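Local coordinates for protein lyase/mutase (Burkholderia cenocepacia, PDB 4LSB) that is a lyase/mutase of the phosphoenolpyruvate phosphomutase family, with a TIM-barrel fold that binds a magnesium ion, at residues I124-G129 with R164-L169. Sequence-based numbering, arbitrary orientation.
Sequences IEDATG and RCENYL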
loop_
_atom_site.group_PDB
_atom_site.type_symbol
_atom_site.label_atom_id
_atom_site.label_comp_id
_atom_site.label_asym_id
_atom_site.label_seq_id
_atom_site.Cartn_x
_atom_site.Cartn_y
_atom_site.Cartn_z
ATOM N N ILE B 124 -22.407 3.738 8.786
ATOM C CA ILE B 124 -23.359 4.105 7.736
ATOM C C ILE B 124 -23.530 5.598 7.792
ATOM O O ILE B 124 -23.960 6.145 8.803
ATOM C CB ILE B 124 -24.730 3.417 7.900
ATOM C CG1 ILE B 124 -24.606 1.899 7.788
ATOM C CG2 ILE B 124 -25.715 3.873 6.835
ATOM C CD1 ILE B 124 -24.126 1.346 6.436
ATOM N N GLU B 125 -23.211 6.246 6.683
ATOM C CA GLU B 125 -23.309 7.687 6.627
ATOM C C GLU B 125 -24.545 8.188 5.914
ATOM O O GLU B 125 -25.187 7.443 5.149
ATOM C CB GLU B 125 -22.052 8.281 6.013
ATOM C CG GLU B 125 -21.826 7.935 4.573
ATOM C CD GLU B 125 -20.364 8.057 4.139
ATOM O OE1 GLU B 125 -19.406 7.655 4.854
ATOM O OE2 GLU B 125 -20.192 8.525 3.009
ATOM N N ASP B 126 -24.881 9.449 6.155
ATOM C CA ASP B 126 -26.088 10.085 5.534
ATOM C C ASP B 126 -25.795 10.998 4.331
ATOM O O ASP B 126 -26.515 11.941 4.072
ATOM C CB ASP B 126 -26.901 10.820 6.617
ATOM C CG ASP B 126 -26.082 11.912 7.348
ATOM O OD1 ASP B 126 -24.986 12.173 6.864
ATOM O OD2 ASP B 126 -26.549 12.479 8.348
ATOM N N ALA B 127 -24.712 10.729 3.621
ATOM C CA ALA B 127 -24.392 11.424 2.395
ATOM C C ALA B 127 -24.980 10.629 1.251
ATOM O O ALA B 127 -24.751 9.431 1.128
ATOM C CB ALA B 127 -22.894 11.581 2.201
ATOM N N THR B 128 -25.706 11.341 0.395
ATOM C CA THR B 128 -26.481 10.732 -0.683
ATOM C C THR B 128 -25.572 10.492 -1.877
ATOM O O THR B 128 -25.838 9.610 -2.706
ATOM C CB THR B 128 -27.563 11.700 -1.139
ATOM O OG1 THR B 128 -26.929 12.900 -1.562
ATOM C CG2 THR B 128 -28.501 12.055 0.001
ATOM N N GLY B 129 -24.513 11.301 -1.983
ATOM C CA GLY B 129 -23.678 11.335 -3.185
ATOM C C GLY B 129 -24.226 12.249 -4.263
ATOM O O GLY B 129 -23.614 12.395 -5.310
ATOM N N ARG B 164 -22.996 7.865 11.018
ATOM C CA ARG B 164 -22.320 9.097 10.579
ATOM C C ARG B 164 -23.267 10.175 10.054
ATOM O O ARG B 164 -24.192 9.930 9.261
ATOM C CB ARG B 164 -21.284 8.776 9.495
ATOM C CG ARG B 164 -19.960 8.257 10.045
ATOM C CD ARG B 164 -18.955 7.798 9.007
ATOM N NE ARG B 164 -18.594 8.865 8.084
ATOM C CZ ARG B 164 -17.534 8.846 7.303
ATOM N NH1 ARG B 164 -16.669 7.848 7.326
ATOM N NH2 ARG B 164 -17.331 9.851 6.491
ATOM N N CYS B 165 -23.014 11.390 10.492
ATOM C CA CYS B 165 -23.664 12.578 9.934
ATOM C C CYS B 165 -22.609 13.400 9.193
ATOM O O CYS B 165 -21.593 13.839 9.779
ATOM C CB CYS B 165 -24.360 13.411 10.996
ATOM S SG CYS B 165 -24.974 14.958 10.289
ATOM N N GLU B 166 -22.844 13.594 7.899
ATOM C CA GLU B 166 -21.815 14.106 7.026
ATOM C C GLU B 166 -21.919 15.610 6.759
ATOM O O GLU B 166 -21.215 16.128 5.908
ATOM C CB GLU B 166 -21.827 13.336 5.711
ATOM C CG GLU B 166 -21.662 11.856 5.886
ATOM C CD GLU B 166 -20.297 11.474 6.433
ATOM O OE1 GLU B 166 -19.302 11.651 5.697
ATOM O OE2 GLU B 166 -20.207 10.985 7.583
ATOM N N ASN B 167 -22.797 16.270 7.494
ATOM C CA ASN B 167 -23.085 17.693 7.331
ATOM C C ASN B 167 -21.878 18.563 7.091
ATOM O O ASN B 167 -21.856 19.350 6.122
ATOM C CB ASN B 167 -23.815 18.219 8.541
ATOM C CG ASN B 167 -25.317 18.092 8.430
ATOM O OD1 ASN B 167 -25.853 17.777 7.373
ATOM N ND2 ASN B 167 -25.997 18.339 9.522
ATOM N N TYR B 168 -20.873 18.420 7.957
ATOM C CA TYR B 168 -19.710 19.300 7.922
ATOM C C TYR B 168 -18.809 19.042 6.737
ATOM O O TYR B 168 -17.951 19.876 6.446
ATOM C CB TYR B 168 -18.886 19.199 9.226
ATOM C CG TYR B 168 -19.417 20.040 10.373
ATOM C CD1 TYR B 168 -20.681 19.807 10.934
ATOM C CD2 TYR B 168 -18.644 21.065 10.914
ATOM C CE1 TYR B 168 -21.153 20.568 11.984
ATOM C CE2 TYR B 168 -19.103 21.835 11.967
ATOM C CZ TYR B 168 -20.338 21.600 12.502
ATOM O OH TYR B 168 -20.759 22.373 13.527
ATOM N N LEU B 169 -18.953 17.890 6.077
ATOM C CA LEU B 169 -18.194 17.638 4.852
ATOM C C LEU B 169 -18.903 18.161 3.579
ATOM O O LEU B 169 -18.307 18.126 2.493
ATOM C CB LEU B 169 -17.847 16.164 4.684
ATOM C CG LEU B 169 -17.165 15.440 5.862
ATOM C CD1 LEU B 169 -16.891 14.000 5.447
ATOM C CD2 LEU B 169 -15.869 16.098 6.316
HETATM O O HOH W 1 -26.234 7.893 8.689
#
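Glu125 and Arg164 sit side by side near the C-terminal ends of neighbouring parallel strands of the TIM barrel, 121-125 and 160-164. Arg164 N reaches back to Ile124 O, 3.0 Å away and nearly straight, and a water donates to both Ile124 O and Arg164 O.

The Glu125 side chain meets a partner at nearly every atom, starting at CB, which packs 3.6 Å from Arg164 CB and equally close to Glu166 CG; its CG also faces Glu166 CG, more loosely. Its CD lies over the Glu166 carboxylate, the two planes stacked only 3° apart. At the tip, OE1 hangs above the centre of the Arg164 guanidinium, 3.3 Å from CZ, so this salt bridge works through charge alone. The bend of Arg164 at chi3 (59°) places NE, which points in the guanidinium plane at Glu166 OE2, and the grip is side-on: NE to OE2 at 2.7 Å, NH2 to OE1 at 2.8 Å. The guanidinium therefore probably offsets the repulsion between Glu125 OE1 and Glu166 OE1, 4.1 Å apart. The Glu125 side chain is also about 4 Å from the bound magnesium ion, whose site includes Ser58 and Glu97.

One residue on, Asp126 turns its carboxylate to the other loop. OD2 is hydrogen-bonded to Tyr185 OH of helix 175-187, while OD1, through its syn lone pair, takes Glu166 N at 2.8 Å.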